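Local coordinates for protein TqaA (Penicillium aethiopicum, PDB 5DLK) that probably releases its nonribosomal peptide by macrocyclization through its terminal condensation-like (CT) domain, the part of the synthetase that this chain, a mutant form, represents, at residues H308-R313 with S362-E367; L328-L333 with E421-T426. One frame throughout, in Å; residues are numbered along the deposited sequence.

Interaction 1: H308-R313 with S362-E367; sequences HTVNGR and SHEHVE
Glu364 reaches from a type I beta turn (His363 to Val366) to Val310 and Gly312, where strand 303-310 of the condensation domain runs out into an Asx turn. Its CG sits between the backbone N and the carbonyl carbon (chi1 71°) and the chain is extended beyond it, which carries the carboxylate along Val310 and up to the strand end. The Glu364 chain runs alongside Val310, headed the other way: Val310 CB lies 3.4 Å from Glu364 OE1, and Val310 CG2 lies 3.9 Å from Glu364 CB. Tyr357 touches both side chains from helix 346-358; it and Asn311 bind 4'-phosphopantetheine in another structure of this protein, though none is bound here. Asn314 ND2 is the stronger polar partner of Glu364 OE2, while Gly312 N gives Glu364 OE2 a weak, bent hydrogen bond (3.1 Å, 132° at the hydrogen). Gly312, at positive phi, also brings its CA to 3.4 Å from Glu364 OE2. Asn311 adds little to the contact, but its Asx turn encloses Gly312: Asn311 OD1 accepts from Arg313 N at 2.9 Å, the donor tilted 22° from the carbonyl plane.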
loop_
_atom_site.group_PDB
_atom_site.type_symbol
_atom_site.label_atom_id
_atom_site.label_comp_id
_atom_site.label_asym_id
_atom_site.label_seq_id
_atom_site.Cartn_x
_atom_site.Cartn_y
_atom_site.Cartn_z
ATOM N N HIS A 308 -4.450 -9.227 -7.458
ATOM C CA HIS A 308 -3.974 -9.372 -6.086
ATOM C C HIS A 308 -2.757 -8.484 -5.866
ATOM O O HIS A 308 -2.110 -8.045 -6.813
ATOM C CB HIS A 308 -3.677 -10.843 -5.724
ATOM C CG HIS A 308 -2.371 -11.368 -6.245
ATOM N ND1 HIS A 308 -1.532 -12.153 -5.482
ATOM C CD2 HIS A 308 -1.777 -11.255 -7.458
ATOM C CE1 HIS A 308 -0.470 -12.488 -6.195
ATOM N NE2 HIS A 308 -0.591 -11.946 -7.396
ATOM N N THR A 309 -2.499 -8.174 -4.601
ATOM C CA THR A 309 -1.397 -7.310 -4.208
ATOM C C THR A 309 -0.126 -8.112 -3.969
ATOM O O THR A 309 -0.146 -9.123 -3.257
ATOM C CB THR A 309 -1.739 -6.529 -2.927
ATOM O OG1 THR A 309 -2.980 -5.853 -3.117
ATOM C CG2 THR A 309 -0.636 -5.529 -2.620
ATOM N N VAL A 310 0.963 -7.680 -4.613
ATOM C CA VAL A 310 2.284 -8.247 -4.401
ATOM C C VAL A 310 3.168 -7.164 -3.797
ATOM O O VAL A 310 2.885 -5.970 -3.955
ATOM C CB VAL A 310 2.905 -8.782 -5.728
ATOM C CG1 VAL A 310 2.012 -9.949 -6.282
ATOM C CG2 VAL A 310 3.046 -7.652 -6.753
ATOM N N ASN A 311 4.237 -7.545 -3.105
ATOM C CA ASN A 311 4.968 -6.517 -2.365
ATOM C C ASN A 311 6.006 -5.769 -3.213
ATOM O O ASN A 311 6.456 -4.683 -2.828
ATOM C CB ASN A 311 5.619 -7.112 -1.100
ATOM C CG ASN A 311 6.637 -8.207 -1.404
ATOM O OD1 ASN A 311 7.398 -8.133 -2.371
ATOM N ND2 ASN A 311 6.660 -9.228 -0.559
ATOM N N GLY A 312 6.349 -6.318 -4.380
ATOM C CA GLY A 312 7.214 -5.616 -5.323
ATOM C C GLY A 312 8.664 -5.495 -4.871
ATOM O O GLY A 312 9.415 -4.647 -5.368
ATOM N N ARG A 313 9.069 -6.349 -3.940
ATOM C CA ARG A 313 10.409 -6.246 -3.372
ATOM C C ARG A 313 11.231 -7.485 -3.659
ATOM O O ARG A 313 12.069 -7.902 -2.858
ATOM C CB ARG A 313 10.304 -5.982 -1.873
ATOM C CG ARG A 313 9.470 -4.716 -1.648
ATOM C CD ARG A 313 9.357 -4.239 -0.211
ATOM N NE ARG A 313 10.452 -3.339 0.117
ATOM C CZ ARG A 313 10.375 -2.015 0.255
ATOM N NH1 ARG A 313 9.235 -1.347 0.124
ATOM N NH2 ARG A 313 11.476 -1.362 0.545
ATOM N N SER A 362 9.734 -12.874 -10.202
ATOM C CA SER A 362 10.751 -12.050 -10.857
ATOM C C SER A 362 10.147 -11.099 -11.897
ATOM O O SER A 362 10.868 -10.301 -12.512
ATOM C CB SER A 362 11.840 -12.932 -11.497
ATOM O OG SER A 362 11.326 -13.775 -12.508
ATOM N N HIS A 363 8.827 -11.142 -12.054
ATOM C CA HIS A 363 8.156 -10.368 -13.099
ATOM C C HIS A 363 7.065 -9.445 -12.564
ATOM O O HIS A 363 6.403 -8.744 -13.329
ATOM C CB HIS A 363 7.549 -11.329 -14.129
ATOM C CG HIS A 363 8.520 -12.361 -14.621
ATOM N ND1 HIS A 363 9.657 -12.033 -15.327
ATOM C CD2 HIS A 363 8.513 -13.713 -14.520
ATOM C CE1 HIS A 363 10.317 -13.139 -15.632
ATOM N NE2 HIS A 363 9.642 -14.175 -15.156
ATOM N N GLU A 364 6.890 -9.446 -11.248
ATOM C CA GLU A 364 5.711 -8.840 -10.627
ATOM C C GLU A 364 5.806 -7.317 -10.444
ATOM O O GLU A 364 4.844 -6.674 -10.008
ATOM C CB GLU A 364 5.474 -9.493 -9.262
ATOM C CG GLU A 364 6.535 -9.073 -8.260
ATOM C CD GLU A 364 6.313 -9.593 -6.853
ATOM O OE1 GLU A 364 5.621 -10.631 -6.665
ATOM O OE2 GLU A 364 6.869 -8.953 -5.926
ATOM N N HIS A 365 6.965 -6.751 -10.780
ATOM C CA HIS A 365 7.288 -5.362 -10.487
ATOM C C HIS A 365 6.924 -4.359 -11.582
ATOM O O HIS A 365 7.025 -3.139 -11.378
ATOM C CB HIS A 365 8.791 -5.262 -10.221
ATOM C CG HIS A 365 9.616 -5.710 -11.383
ATOM N ND1 HIS A 365 9.955 -7.032 -11.588
ATOM C CD2 HIS A 365 10.135 -5.018 -12.427
ATOM C CE1 HIS A 365 10.655 -7.133 -12.707
ATOM N NE2 HIS A 365 10.780 -5.923 -13.234
ATOM N N VAL A 366 6.529 -4.852 -12.751
ATOM C CA VAL A 366 6.249 -3.973 -13.883
ATOM C C VAL A 366 4.855 -3.351 -13.810
ATOM O O VAL A 366 3.975 -3.903 -13.169
ATOM C CB VAL A 366 6.401 -4.711 -15.218
ATOM C CG1 VAL A 366 7.885 -5.044 -15.467
ATOM C CG2 VAL A 366 5.511 -5.973 -15.257
ATOM N N GLU A 367 4.665 -2.217 -14.486
ATOM C CA GLU A 367 3.369 -1.515 -14.500
ATOM C C GLU A 367 2.242 -2.365 -15.072
ATOM O O GLU A 367 2.416 -2.956 -16.132
ATOM C CB GLU A 367 3.469 -0.235 -15.327
ATOM C CG GLU A 367 4.505 0.751 -14.793
ATOM C CD GLU A 367 4.042 1.418 -13.505
ATOM O OE1 GLU A 367 3.244 2.373 -13.598
ATOM O OE2 GLU A 367 4.480 0.987 -12.422
#

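Interaction 2: L328-L333 with E421-T426; sequences LNFVPL and EVWIFT
One face of the Phe330 ring receives the outer edge of the Trp423 indole, and Phe330 CE1 in turn lies in the indole plane, at that edge. The pair is an offset edge-to-face (T-shaped) stack: the ring planes stand at 83°, and the centroid of the Phe330 ring is 5.4 Å from that of the six-membered ring of Trp423. The offset shows in the individual atoms. Phe330 CE1 is 3.7 Å from Trp423 CH2 and equally close to Trp423 CZ3, so this carbon, rather than the middle of the phenyl ring, faces the indole edge. A second edge-to-face contact joins Trp423 to Phe416.

The two residues belong to strands 329-336 and 422-428 of one six-stranded mixed sheet of the condensation domain, with strands 386-390 and 303-310 between them. Their CA atoms are 11.1 Å apart, and the rings bridge that gap over the intervening strands, Trp423 packing on Ile387 and Gln389. Trp423 CG stands anti to the carbonyl carbon (chi1 -61°), and the long indole then spans toward Phe330 although its CB does not point that way.

At the five-membered ring, Trp423 NE1 donates to Glu421 OE2 over 2.8 Å, the oxygen accepting through its anti lone pair from a position tilted 18° out of the indole plane. That same oxygen forms a salt bridge with Arg64 NE and accepts from Leu419 N, which ties the carboxylate in place.

The chemistry thus divides along the indole. Its buried N-H is satisfied by a carboxylate that would further polarise it, while its far C-H edge meets the electron-rich face of Phe330, a mainly dispersive contact with a small electrostatic component that, together with the N-H bond, probably fixes the indole's rotation.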
loop_
_atom_site.group_PDB
_atom_site.type_symbol
_atom_site.label_atom_id
_atom_site.label_comp_id
_atom_site.label_asym_id
_atom_site.label_seq_id
_atom_site.Cartn_x
_atom_site.Cartn_y
_atom_site.Cartn_z
ATOM N N LEU A 328 4.395 -1.637 -3.641
ATOM C CA LEU A 328 3.230 -2.498 -3.881
ATOM C C LEU A 328 2.835 -2.496 -5.337
ATOM O O LEU A 328 2.939 -1.474 -6.001
ATOM C CB LEU A 328 2.005 -2.031 -3.061
ATOM C CG LEU A 328 1.985 -2.139 -1.545
ATOM C CD1 LEU A 328 0.649 -1.630 -1.037
ATOM C CD2 LEU A 328 2.207 -3.584 -1.117
ATOM N N ASN A 329 2.348 -3.636 -5.829
ATOM C CA ASN A 329 1.781 -3.674 -7.153
ATOM C C ASN A 329 0.492 -4.472 -7.129
ATOM O O ASN A 329 0.318 -5.349 -6.281
ATOM C CB ASN A 329 2.777 -4.273 -8.155
ATOM C CG ASN A 329 2.513 -3.813 -9.557
ATOM O OD1 ASN A 329 1.646 -2.977 -9.783
ATOM N ND2 ASN A 329 3.253 -4.357 -10.519
ATOM N N PHE A 330 -0.413 -4.143 -8.039
ATOM C CA PHE A 330 -1.668 -4.881 -8.175
ATOM C C PHE A 330 -1.632 -5.556 -9.539
ATOM O O PHE A 330 -1.645 -4.870 -10.563
ATOM C CB PHE A 330 -2.843 -3.945 -8.037
ATOM C CG PHE A 330 -2.679 -2.987 -6.887
ATOM C CD1 PHE A 330 -2.781 -3.447 -5.579
ATOM C CD2 PHE A 330 -2.359 -1.652 -7.118
ATOM C CE1 PHE A 330 -2.625 -2.574 -4.496
ATOM C CE2 PHE A 330 -2.192 -0.766 -6.035
ATOM C CZ PHE A 330 -2.322 -1.247 -4.731
ATOM N N VAL A 331 -1.519 -6.881 -9.539
ATOM C CA VAL A 331 -1.261 -7.617 -10.794
ATOM C C VAL A 331 -2.250 -8.777 -10.941
ATOM O O VAL A 331 -2.892 -9.190 -9.957
ATOM C CB VAL A 331 0.192 -8.151 -10.851
ATOM C CG1 VAL A 331 1.225 -6.994 -10.753
ATOM C CG2 VAL A 331 0.429 -9.230 -9.779
ATOM N N PRO A 332 -2.402 -9.305 -12.166
ATOM C CA PRO A 332 -3.313 -10.436 -12.375
ATOM C C PRO A 332 -2.828 -11.731 -11.751
ATOM O O PRO A 332 -1.653 -12.092 -11.824
ATOM C CB PRO A 332 -3.346 -10.591 -13.911
ATOM C CG PRO A 332 -2.645 -9.365 -14.455
ATOM C CD PRO A 332 -1.690 -8.957 -13.413
ATOM N N LEU A 333 -3.773 -12.434 -11.140
ATOM C CA LEU A 333 -3.561 -13.779 -10.658
ATOM C C LEU A 333 -4.520 -14.651 -11.436
ATOM O O LEU A 333 -5.725 -14.399 -11.436
ATOM C CB LEU A 333 -3.840 -13.874 -9.145
ATOM C CG LEU A 333 -3.658 -15.285 -8.576
ATOM C CD1 LEU A 333 -2.206 -15.749 -8.764
ATOM C CD2 LEU A 333 -4.061 -15.278 -7.095
ATOM N N GLU A 421 -13.715 -0.767 -8.023
ATOM C CA GLU A 421 -13.226 -2.092 -7.626
ATOM C C GLU A 421 -13.667 -2.543 -6.226
ATOM O O GLU A 421 -14.045 -1.730 -5.367
ATOM C CB GLU A 421 -11.699 -2.120 -7.694
ATOM C CG GLU A 421 -10.997 -1.426 -6.512
ATOM C CD GLU A 421 -11.043 0.100 -6.586
ATOM O OE1 GLU A 421 -11.338 0.631 -7.674
ATOM O OE2 GLU A 421 -10.766 0.753 -5.554
ATOM N N VAL A 422 -13.609 -3.854 -6.006
ATOM C CA VAL A 422 -13.867 -4.438 -4.696
ATOM C C VAL A 422 -12.520 -4.902 -4.154
ATOM O O VAL A 422 -11.753 -5.543 -4.874
ATOM C CB VAL A 422 -14.858 -5.622 -4.768
ATOM C CG1 VAL A 422 -14.944 -6.348 -3.413
ATOM C CG2 VAL A 422 -16.221 -5.122 -5.212
ATOM N N TRP A 423 -12.216 -4.521 -2.914
ATOM C CA TRP A 423 -11.045 -5.022 -2.205
ATOM C C TRP A 423 -11.412 -6.082 -1.190
ATOM O O TRP A 423 -12.398 -5.928 -0.458
ATOM C CB TRP A 423 -10.326 -3.872 -1.465
ATOM C CG TRP A 423 -9.835 -2.794 -2.337
ATOM C CD1 TRP A 423 -10.559 -1.750 -2.845
ATOM C CD2 TRP A 423 -8.493 -2.627 -2.819
ATOM N NE1 TRP A 423 -9.737 -0.940 -3.609
ATOM C CE2 TRP A 423 -8.475 -1.469 -3.618
ATOM C CE3 TRP A 423 -7.314 -3.361 -2.670
ATOM C CZ2 TRP A 423 -7.311 -1.008 -4.254
ATOM C CZ3 TRP A 423 -6.156 -2.897 -3.288
ATOM C CH2 TRP A 423 -6.165 -1.742 -4.078
ATOM N N ILE A 424 -10.617 -7.154 -1.133
ATOM C CA ILE A 424 -10.708 -8.103 -0.036
ATOM C C ILE A 424 -9.376 -8.103 0.680
ATOM O O ILE A 424 -8.378 -8.512 0.112
ATOM C CB ILE A 424 -11.026 -9.531 -0.504
ATOM C CG1 ILE A 424 -12.406 -9.583 -1.172
ATOM C CG2 ILE A 424 -10.970 -10.497 0.705
ATOM C CD1 ILE A 424 -12.757 -10.936 -1.790
ATOM N N PHE A 425 -9.351 -7.610 1.913
ATOM C CA PHE A 425 -8.144 -7.662 2.724
ATOM C C PHE A 425 -8.279 -8.778 3.754
ATOM O O PHE A 425 -9.370 -8.998 4.284
ATOM C CB PHE A 425 -7.895 -6.349 3.468
ATOM C CG PHE A 425 -7.776 -5.137 2.585
ATOM C CD1 PHE A 425 -6.565 -4.802 2.001
ATOM C CD2 PHE A 425 -8.876 -4.314 2.364
ATOM C CE1 PHE A 425 -6.455 -3.651 1.195
ATOM C CE2 PHE A 425 -8.765 -3.171 1.577
ATOM C CZ PHE A 425 -7.558 -2.849 0.993
ATOM N N THR A 426 -7.184 -9.454 4.074
ATOM C CA THR A 426 -7.217 -10.454 5.156
ATOM C C THR A 426 -6.090 -10.148 6.138
ATOM O O THR A 426 -4.952 -9.970 5.740
ATOM C CB THR A 426 -7.086 -11.903 4.636
ATOM O OG1 THR A 426 -6.040 -11.979 3.653
ATOM C CG2 THR A 426 -8.384 -12.367 4.017
#

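Both contacts are buried, and both involve the six-stranded sheet, in which strands 303-310 and 329-336 are neighbours. Interaction 1 attaches a loop to the end of strand 303-310 through a carboxylate, by a mix of polar and van der Waals contacts; it includes Asn311 and adjoins Tyr357, both phosphopantetheine-binding residues. Interaction 2 joins two non-adjacent strands of the sheet through their side chains, by aromatic packing alone. Their centres are 11 Å apart, and Asn329 connects them: its ND2 probably donates both to Glu364 O at 2.9 Å and to Val366 O at 2.8 Å, tethering the loop of interaction 1 to the strand that carries Phe330. On the strand side, Thr309 OG1 packs 3.4 Å from Phe330 CD1.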